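Glutamine cyclotransferase (Tannerella forsythia, PDB 6QRO) probably catalyses the zinc-dependent cyclisation of N-terminal glutamine to pyroglutamate on peptides, as a mammalian-like type II glutaminyl cyclase. Local coordinates at residues V72-A77 with K88-V93; A116-D121 with P285-Q290; P128-D133 with N291-N296. One frame throughout, in Å; residues are numbered along the deposited sequence.

In the fold
The three contacts come from two regions of one globular alpha/beta domain. Interaction 1 pairs strands 71-80 and 86-96, a hairpin at one border of the mixed six-stranded sheet, and is complete before the others begin. Interactions 2 and 3 cross along the chain: residues 116-133, a loop that leads into helix 132-151 and includes its first residues, meet 285-296, within the loop between strand 269-273 and helix 299-314. Their centres lie about 10 Å apart and they touch, Q290 reaching the backbone of P128. The centres of interactions 1 and 2 are about 28 Å apart, those of interactions 1 and 3 about 24 Å. One contact builds the scaffold's edge; two join loops far apart in sequence beside the zinc ion.

Interaction 1: V72-A77 with K88-V93; sequences VYVQEA and KAQNIV
Q75 and N91 face each other as a hydrogen-bonded antiparallel pair, and their side chains repeat the pairing on the sheet face they share with Y73 and V93. N91 ND2 donates to Q75 OE1 at 3.0 Å, nearly straight at 172°, with the acceptor in the N91 amide plane although the two amide planes are turned 47° apart. Q75 is extended beyond CG (chi2 176°), which brings OE1 to the ND2 of the shorter N91. Beside them the Y73 and V93 side chains cross at a slant, CB to CB at 4.0 Å, and V93 O lies at the edge of the tyrosine ring. Backbone bonds in both directions join Y73 with V93, Q75 with N91 and A77 with A89, making a regular antiparallel ladder. These strands form a beta hairpin, and 71-80 is an outermost strand of the mixed sheet on which this M28-family alpha/beta fold is built. On the other face V74 CG1 packs against Q90 CB at 3.9 Å. E76, bent at chi2, lays its carboxylate alongside Q90, OE2 approaching Q90 CG at 3.4 Å. Further out, N91 is pinned at both ends of its amide: ND2 also donates to G185 O, and OD1 accepts from D164 N. F188 and W189 of helix 184-191 cover the Q75-N91 pair, while helix 52-67 packs on the face of Q90 and I92.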
loop_
_atom_site.group_PDB
_atom_site.type_symbol
_atom_site.label_atom_id
_atom_site.label_comp_id
_atom_site.label_asym_id
_atom_site.label_seq_id
_atom_site.Cartn_x
_atom_site.Cartn_y
_atom_site.Cartn_z
ATOM N N VAL A 72 -10.191 15.119 3.397
ATOM C CA VAL A 72 -10.322 13.866 2.652
ATOM C C VAL A 72 -10.868 14.137 1.254
ATOM O O VAL A 72 -11.839 14.887 1.085
ATOM C CB VAL A 72 -11.210 12.858 3.404
ATOM C CG1 VAL A 72 -11.455 11.612 2.543
ATOM C CG2 VAL A 72 -10.571 12.479 4.730
ATOM N N TYR A 73 -10.217 13.540 0.253
ATOM C CA TYR A 73 -10.642 13.563 -1.146
ATOM C C TYR A 73 -10.940 12.144 -1.584
ATOM O O TYR A 73 -10.151 11.234 -1.313
ATOM C CB TYR A 73 -9.562 14.127 -2.068
ATOM C CG TYR A 73 -9.022 15.480 -1.688
ATOM C CD1 TYR A 73 -8.110 15.615 -0.648
ATOM C CD2 TYR A 73 -9.368 16.611 -2.408
ATOM C CE1 TYR A 73 -7.597 16.839 -0.308
ATOM C CE2 TYR A 73 -8.855 17.850 -2.086
ATOM C CZ TYR A 73 -7.975 17.959 -1.031
ATOM O OH TYR A 73 -7.444 19.180 -0.702
ATOM N N VAL A 74 -12.083 11.943 -2.224
ATOM C CA VAL A 74 -12.434 10.644 -2.791
ATOM C C VAL A 74 -12.586 10.798 -4.306
ATOM O O VAL A 74 -13.542 11.425 -4.774
ATOM C CB VAL A 74 -13.711 10.068 -2.155
ATOM C CG1 VAL A 74 -13.983 8.656 -2.652
ATOM C CG2 VAL A 74 -13.601 10.082 -0.617
ATOM N N GLN A 75 -11.653 10.219 -5.071
ATOM C CA GLN A 75 -11.766 10.145 -6.530
ATOM C C GLN A 75 -12.612 8.938 -6.884
ATOM O O GLN A 75 -12.196 7.794 -6.649
ATOM C CB GLN A 75 -10.415 10.007 -7.224
ATOM C CG GLN A 75 -9.699 11.281 -7.603
ATOM C CD GLN A 75 -8.328 11.006 -8.208
ATOM O OE1 GLN A 75 -7.762 9.929 -8.033
ATOM N NE2 GLN A 75 -7.806 11.969 -8.945
ATOM N N GLU A 76 -13.780 9.191 -7.463
ATOM C CA GLU A 76 -14.640 8.141 -7.986
ATOM C C GLU A 76 -14.316 7.982 -9.467
ATOM O O GLU A 76 -14.457 8.926 -10.248
ATOM C CB GLU A 76 -16.120 8.473 -7.800
ATOM C CG GLU A 76 -16.589 8.797 -6.377
ATOM C CD GLU A 76 -16.960 7.539 -5.604
ATOM O OE1 GLU A 76 -17.414 7.649 -4.448
ATOM O OE2 GLU A 76 -16.838 6.431 -6.174
ATOM N N ALA A 77 -13.847 6.805 -9.854
ATOM C CA ALA A 77 -13.514 6.608 -11.251
ATOM C C ALA A 77 -14.006 5.254 -11.709
ATOM O O ALA A 77 -13.868 4.251 -11.001
ATOM C CB ALA A 77 -11.999 6.707 -11.481
ATOM N N LYS A 88 -15.968 0.420 -10.379
ATOM C CA LYS A 88 -16.367 1.631 -9.668
ATOM C C LYS A 88 -15.402 1.804 -8.504
ATOM O O LYS A 88 -15.636 1.317 -7.392
ATOM C CB LYS A 88 -17.812 1.509 -9.199
ATOM C CG LYS A 88 -18.750 1.066 -10.298
ATOM C CD LYS A 88 -19.039 2.134 -11.319
ATOM C CE LYS A 88 -20.202 1.684 -12.210
ATOM N NZ LYS A 88 -21.425 2.539 -12.105
ATOM N N ALA A 89 -14.313 2.518 -8.774
ATOM C CA ALA A 89 -13.190 2.673 -7.864
ATOM C C ALA A 89 -13.299 3.945 -7.029
ATOM O O ALA A 89 -13.932 4.917 -7.431
ATOM C CB ALA A 89 -11.869 2.685 -8.638
ATOM N N GLN A 90 -12.702 3.898 -5.832
ATOM C CA GLN A 90 -12.526 5.054 -4.957
ATOM C C GLN A 90 -11.048 5.136 -4.592
ATOM O O GLN A 90 -10.541 4.259 -3.893
ATOM C CB GLN A 90 -13.367 4.980 -3.676
ATOM C CG GLN A 90 -14.875 5.005 -3.807
ATOM C CD GLN A 90 -15.528 3.640 -3.681
ATOM O OE1 GLN A 90 -14.872 2.655 -3.398
ATOM N NE2 GLN A 90 -16.843 3.601 -3.840
ATOM N N ASN A 91 -10.339 6.141 -5.122
ATOM C CA ASN A 91 -9.030 6.522 -4.591
ATOM C C ASN A 91 -9.240 7.446 -3.393
ATOM O O ASN A 91 -9.894 8.489 -3.519
ATOM C CB ASN A 91 -8.173 7.232 -5.636
ATOM C CG ASN A 91 -7.745 6.318 -6.792
ATOM O OD1 ASN A 91 -7.573 5.110 -6.637
ATOM N ND2 ASN A 91 -7.520 6.922 -7.940
ATOM N N ILE A 92 -8.684 7.073 -2.241
ATOM C CA ILE A 92 -8.943 7.770 -0.979
ATOM C C ILE A 92 -7.682 8.521 -0.564
ATOM O O ILE A 92 -6.634 7.909 -0.318
ATOM C CB ILE A 92 -9.407 6.793 0.113
ATOM C CG1 ILE A 92 -10.621 6.008 -0.387
ATOM C CG2 ILE A 92 -9.759 7.568 1.396
ATOM C CD1 ILE A 92 -10.920 4.740 0.392
ATOM N N VAL A 93 -7.785 9.847 -0.492
ATOM C CA VAL A 93 -6.660 10.719 -0.182
ATOM C C VAL A 93 -6.949 11.430 1.133
ATOM O O VAL A 93 -7.945 12.156 1.258
ATOM C CB VAL A 93 -6.383 11.748 -1.294
ATOM C CG1 VAL A 93 -5.217 12.675 -0.874
ATOM C CG2 VAL A 93 -6.059 11.061 -2.605
#

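Interaction 2: A116-D121 with P285-Q290; sequences ADHDTD and PYWHTQ. With ZN (zinc ion), chain E.
H118 N donates to H288 O at 3.0 Å where two beta turns meet, a type I turn over A116-D119 and a type II turn over Y286-T289. A second, almost linear bond (178°) runs from Q290 N to D119 OD1; the other carboxylate oxygen of D119 takes D121 N, an Asx turn. In the aromatic cluster of H118, W287 and H288, W287 CG lies anti to its backbone N (chi1 -175°), bringing its six-membered ring to the imidazole of H118 at an oblique 50°, H118 NE2 lying 3.3 Å from W287 CZ3; H118 CD2 rests against H288 CB. One water gathers D117 OD2, H118 NE2 and H288 ND1, lying in the plane of both imidazoles at their edges. It accepts from H288 ND1 at 2.8 Å; held by it and by the zinc ion, 2.3 Å from H288 NE2, this ring has its rotation fixed. D117 OD2 is held in turn by a salt bridge to R113 and by E172 N, consistent with a second shell that helps orient the metal ligand through the water. D134 and D167 complete the zinc's protein ligands. The two loops lie where strand 103-109 leads on to helix 132-151 and strand 269-273 to helix 299-314.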
loop_
_atom_site.group_PDB
_atom_site.type_symbol
_atom_site.label_atom_id
_atom_site.label_comp_id
_atom_site.label_asym_id
_atom_site.label_seq_id
_atom_site.Cartn_x
_atom_site.Cartn_y
_atom_site.Cartn_z
ATOM N N ALA A 116 -8.148 -15.922 -6.312
ATOM C CA ALA A 116 -7.098 -16.649 -5.614
ATOM C C ALA A 116 -6.329 -17.498 -6.630
ATOM O O ALA A 116 -6.159 -18.712 -6.510
ATOM C CB ALA A 116 -7.696 -17.488 -4.492
ATOM N N ASP A 117 -5.817 -16.804 -7.644
ATOM C CA ASP A 117 -5.436 -17.497 -8.863
ATOM C C ASP A 117 -4.138 -18.277 -8.725
ATOM O O ASP A 117 -3.789 -19.009 -9.654
ATOM C CB ASP A 117 -5.390 -16.503 -10.038
ATOM C CG ASP A 117 -4.532 -15.274 -9.758
ATOM O OD1 ASP A 117 -4.461 -14.837 -8.587
ATOM O OD2 ASP A 117 -3.953 -14.720 -10.728
ATOM N N HIS A 118 -3.438 -18.148 -7.591
ATOM C CA HIS A 118 -2.299 -18.981 -7.233
ATOM C C HIS A 118 -2.639 -20.025 -6.179
ATOM O O HIS A 118 -1.730 -20.686 -5.666
ATOM C CB HIS A 118 -1.138 -18.133 -6.718
ATOM C CG HIS A 118 -0.497 -17.282 -7.766
ATOM N ND1 HIS A 118 0.715 -17.601 -8.338
ATOM C CD2 HIS A 118 -0.877 -16.107 -8.320
ATOM C CE1 HIS A 118 1.044 -16.673 -9.218
ATOM N NE2 HIS A 118 0.098 -15.751 -9.222
ATOM N N ASP A 119 -3.916 -20.195 -5.847
ATOM C CA ASP A 119 -4.283 -21.154 -4.813
ATOM C C ASP A 119 -3.867 -22.566 -5.218
ATOM O O ASP A 119 -3.817 -22.900 -6.408
ATOM C CB ASP A 119 -5.793 -21.095 -4.552
ATOM C CG ASP A 119 -6.151 -21.535 -3.139
ATOM O OD1 ASP A 119 -5.950 -20.721 -2.204
ATOM O OD2 ASP A 119 -6.621 -22.689 -2.964
ATOM N N THR A 120 -3.527 -23.394 -4.218
ATOM C CA THR A 120 -3.215 -24.790 -4.514
ATOM C C THR A 120 -4.459 -25.533 -4.969
ATOM O O THR A 120 -4.348 -26.534 -5.686
ATOM C CB THR A 120 -2.605 -25.519 -3.310
ATOM O OG1 THR A 120 -3.587 -25.669 -2.282
ATOM C CG2 THR A 120 -1.410 -24.766 -2.760
ATOM N N ASP A 121 -5.632 -25.045 -4.574
ATOM C CA ASP A 121 -6.916 -25.598 -4.978
ATOM C C ASP A 121 -7.400 -24.800 -6.181
ATOM O O ASP A 121 -7.677 -23.604 -6.067
ATOM C CB ASP A 121 -7.908 -25.502 -3.820
ATOM C CG ASP A 121 -9.102 -26.406 -3.982
ATOM O OD1 ASP A 121 -9.412 -26.821 -5.116
ATOM O OD2 ASP A 121 -9.749 -26.700 -2.952
ATOM N N PRO A 285 4.374 -17.290 0.412
ATOM C CA PRO A 285 3.646 -18.450 -0.138
ATOM C C PRO A 285 2.124 -18.286 -0.173
ATOM O O PRO A 285 1.449 -19.005 -0.920
ATOM C CB PRO A 285 4.064 -19.596 0.798
ATOM C CG PRO A 285 4.729 -18.926 1.990
ATOM C CD PRO A 285 5.303 -17.655 1.493
ATOM N N TYR A 286 1.569 -17.354 0.596
ATOM C CA TYR A 286 0.137 -17.074 0.645
ATOM C C TYR A 286 -0.327 -16.137 -0.462
ATOM O O TYR A 286 -1.539 -15.939 -0.603
ATOM C CB TYR A 286 -0.209 -16.452 2.013
ATOM C CG TYR A 286 0.593 -15.183 2.231
ATOM C CD1 TYR A 286 0.297 -14.007 1.536
ATOM C CD2 TYR A 286 1.694 -15.183 3.072
ATOM C CE1 TYR A 286 1.056 -12.873 1.694
ATOM C CE2 TYR A 286 2.449 -14.050 3.241
ATOM C CZ TYR A 286 2.124 -12.895 2.547
ATOM O OH TYR A 286 2.881 -11.749 2.712
ATOM N N TRP A 287 0.606 -15.518 -1.193
ATOM C CA TRP A 287 0.279 -14.471 -2.155
ATOM C C TRP A 287 -0.690 -14.993 -3.208
ATOM O O TRP A 287 -0.429 -16.014 -3.858
ATOM C CB TRP A 287 1.540 -13.970 -2.846
ATOM C CG TRP A 287 1.345 -12.800 -3.772
ATOM C CD1 TRP A 287 1.006 -11.526 -3.428
ATOM C CD2 TRP A 287 1.455 -12.809 -5.209
ATOM N NE1 TRP A 287 0.939 -10.729 -4.550
ATOM C CE2 TRP A 287 1.189 -11.497 -5.657
ATOM C CE3 TRP A 287 1.760 -13.795 -6.154
ATOM C CZ2 TRP A 287 1.231 -11.147 -7.013
ATOM C CZ3 TRP A 287 1.794 -13.439 -7.502
ATOM C CH2 TRP A 287 1.525 -12.131 -7.911
ATOM N N HIS A 288 -1.805 -14.275 -3.366
ATOM C CA HIS A 288 -2.886 -14.605 -4.293
ATOM C C HIS A 288 -3.403 -16.021 -4.064
ATOM O O HIS A 288 -3.807 -16.723 -4.992
ATOM C CB HIS A 288 -2.449 -14.365 -5.729
ATOM C CG HIS A 288 -2.256 -12.922 -6.046
ATOM N ND1 HIS A 288 -2.057 -12.455 -7.331
ATOM C CD2 HIS A 288 -2.271 -11.830 -5.249
ATOM C CE1 HIS A 288 -1.924 -11.142 -7.307
ATOM N NE2 HIS A 288 -2.047 -10.738 -6.054
ATOM N N THR A 289 -3.379 -16.448 -2.809
ATOM C CA THR A 289 -4.060 -17.640 -2.341
ATOM C C THR A 289 -5.090 -17.231 -1.302
ATOM O O THR A 289 -5.160 -16.070 -0.876
ATOM C CB THR A 289 -3.086 -18.653 -1.718
ATOM O OG1 THR A 289 -2.688 -18.180 -0.430
ATOM C CG2 THR A 289 -1.862 -18.861 -2.596
ATOM N N GLN A 290 -5.914 -18.188 -0.908
ATOM C CA GLN A 290 -6.830 -17.951 0.195
ATOM C C GLN A 290 -6.170 -18.167 1.560
ATOM O O GLN A 290 -6.861 -18.180 2.585
ATOM C CB GLN A 290 -8.105 -18.759 -0.025
ATOM C CG GLN A 290 -8.851 -18.099 -1.183
ATOM C CD GLN A 290 -10.304 -18.467 -1.291
ATOM O OE1 GLN A 290 -10.724 -19.528 -0.846
ATOM N NE2 GLN A 290 -11.091 -17.585 -1.905
HETATM ZN ZN ZN E . -1.778 -8.691 -4.969
HETATM O O HOH W 1 -1.429 -13.495 -9.899
HETATM O O HOH W 2 -0.051 -8.733 -5.293
#

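Interaction 3: P128-D133 with N291-N296; sequences PIDGAD and NDTMEN
D292 sets its CG anti to the backbone N (chi1 -171°) with OD1 nearly eclipsing CA (chi2 1°), which carries OD1 to the start of helix 132-151. There D133 N donates to D292 OD1 at 2.9 Å and 163°, meeting the oxygen on its syn side, somewhat out of the carboxylate plane. The other oxygen, D292 OD2, accepts from the backbone N of D134, so one carboxylate grips two successive amides in the first turn of the helix. G131 occupies the N-cap position with a positive phi, which favours glycine. Alongside, A132 CB presses on the backbone of T293, 3.4 Å from its carbonyl carbon, and touches M294 SD at 4.1 Å. A water bridges D130 N to D292 O at the margin of the contact. D292 itself centres an inverse gamma turn, and T293 OG1 closes an ST turn by accepting from E295 N. D134 is a zinc ligand, so D292 lies in the second shell and is placed to steady the backbone from which that ligand extends. Bound to amides at the helix N terminus, its carboxylate would be favoured in the charged form by the helix dipole.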
loop_
_atom_site.group_PDB
_atom_site.type_symbol
_atom_site.label_atom_id
_atom_site.label_comp_id
_atom_site.label_asym_id
_atom_site.label_seq_id
_atom_site.Cartn_x
_atom_site.Cartn_y
_atom_site.Cartn_z
ATOM N N PRO A 128 -12.413 -14.646 -4.655
ATOM C CA PRO A 128 -11.562 -13.594 -4.079
ATOM C C PRO A 128 -10.796 -14.033 -2.834
ATOM O O PRO A 128 -11.124 -15.019 -2.169
ATOM C CB PRO A 128 -12.564 -12.488 -3.727
ATOM C CG PRO A 128 -13.798 -12.805 -4.520
ATOM C CD PRO A 128 -13.842 -14.289 -4.617
ATOM N N ILE A 129 -9.774 -13.232 -2.511
ATOM C CA ILE A 129 -8.956 -13.397 -1.311
ATOM C C ILE A 129 -9.277 -12.283 -0.312
ATOM O O ILE A 129 -9.719 -11.190 -0.692
ATOM C CB ILE A 129 -7.458 -13.408 -1.672
ATOM C CG1 ILE A 129 -7.047 -12.069 -2.285
ATOM C CG2 ILE A 129 -7.168 -14.519 -2.644
ATOM C CD1 ILE A 129 -5.556 -11.883 -2.429
ATOM N N ASP A 130 -9.059 -12.575 0.983
ATOM C CA ASP A 130 -9.209 -11.545 2.016
ATOM C C ASP A 130 -8.213 -10.420 1.833
ATOM O O ASP A 130 -8.518 -9.263 2.157
ATOM C CB ASP A 130 -9.005 -12.120 3.425
ATOM C CG ASP A 130 -10.186 -12.893 3.922
ATOM O OD1 ASP A 130 -11.278 -12.710 3.371
ATOM O OD2 ASP A 130 -10.024 -13.678 4.868
ATOM N N GLY A 131 -7.033 -10.730 1.306
ATOM C CA GLY A 131 -6.017 -9.713 1.122
ATOM C C GLY A 131 -5.621 -9.045 2.419
ATOM O O GLY A 131 -5.482 -7.815 2.469
ATOM N N ALA A 132 -5.445 -9.837 3.481
ATOM C CA ALA A 132 -5.029 -9.284 4.764
ATOM C C ALA A 132 -3.651 -8.650 4.655
ATOM O O ALA A 132 -3.435 -7.513 5.080
ATOM C CB ALA A 132 -5.041 -10.377 5.835
ATOM N N ASP A 133 -2.700 -9.371 4.091
ATOM C CA ASP A 133 -1.393 -8.772 3.897
ATOM C C ASP A 133 -1.318 -8.006 2.583
ATOM O O ASP A 133 -0.726 -6.923 2.514
ATOM C CB ASP A 133 -0.336 -9.860 3.964
ATOM C CG ASP A 133 1.033 -9.308 4.042
ATOM O OD1 ASP A 133 1.218 -8.289 4.754
ATOM O OD2 ASP A 133 1.930 -9.909 3.408
ATOM N N ASN A 291 -4.851 -18.383 1.566
ATOM C CA ASN A 291 -4.010 -18.397 2.751
ATOM C C ASN A 291 -3.567 -17.002 3.182
ATOM O O ASN A 291 -2.867 -16.867 4.190
ATOM C CB ASN A 291 -2.777 -19.263 2.476
ATOM C CG ASN A 291 -3.130 -20.711 2.235
ATOM O OD1 ASN A 291 -4.169 -21.181 2.679
ATOM N ND2 ASN A 291 -2.293 -21.409 1.492
ATOM N N ASP A 292 -3.912 -15.963 2.430
ATOM C CA ASP A 292 -3.602 -14.590 2.823
ATOM C C ASP A 292 -4.687 -14.069 3.777
ATOM O O ASP A 292 -5.620 -13.348 3.401
ATOM C CB ASP A 292 -3.407 -13.711 1.594
ATOM C CG ASP A 292 -2.877 -12.344 1.956
ATOM O OD1 ASP A 292 -2.650 -12.122 3.174
ATOM O OD2 ASP A 292 -2.666 -11.503 1.048
ATOM N N THR A 293 -4.575 -14.482 5.039
ATOM C CA THR A 293 -5.530 -14.153 6.094
ATOM C C THR A 293 -4.806 -13.434 7.227
ATOM O O THR A 293 -3.596 -13.205 7.170
ATOM C CB THR A 293 -6.221 -15.410 6.639
ATOM O OG1 THR A 293 -5.236 -16.250 7.242
ATOM C CG2 THR A 293 -6.915 -16.192 5.528
ATOM N N MET A 294 -5.567 -13.100 8.279
ATOM C CA MET A 294 -4.979 -12.549 9.495
ATOM C C MET A 294 -3.990 -13.503 10.139
ATOM O O MET A 294 -3.130 -13.052 10.900
ATOM C CB MET A 294 -6.069 -12.212 10.515
ATOM C CG MET A 294 -6.912 -11.006 10.195
ATOM S SD MET A 294 -5.822 -9.611 9.835
ATOM C CE MET A 294 -5.639 -8.862 11.450
ATOM N N GLU A 295 -4.082 -14.804 9.832
ATOM C CA GLU A 295 -3.232 -15.806 10.468
ATOM C C GLU A 295 -1.753 -15.473 10.311
ATOM O O GLU A 295 -0.945 -15.855 11.161
ATOM C CB GLU A 295 -3.532 -17.203 9.898
ATOM C CG GLU A 295 -4.846 -17.845 10.408
ATOM C CD GLU A 295 -5.352 -18.998 9.510
ATOM O OE1 GLU A 295 -5.626 -20.109 10.020
ATOM O OE2 GLU A 295 -5.514 -18.774 8.289
ATOM N N ASN A 296 -1.382 -14.714 9.278
ATOM C CA ASN A 296 0.022 -14.421 9.029
ATOM C C ASN A 296 0.475 -13.081 9.591
ATOM O O ASN A 296 1.684 -12.860 9.702
ATOM C CB ASN A 296 0.312 -14.387 7.525
ATOM C CG ASN A 296 -0.101 -15.645 6.813
ATOM O OD1 ASN A 296 0.273 -16.753 7.201
ATOM N ND2 ASN A 296 -0.913 -15.478 5.762
HETATM O O HOH W 3 -8.628 -13.353 6.799
HETATM O O HOH W 4 -7.772 -15.287 1.883
#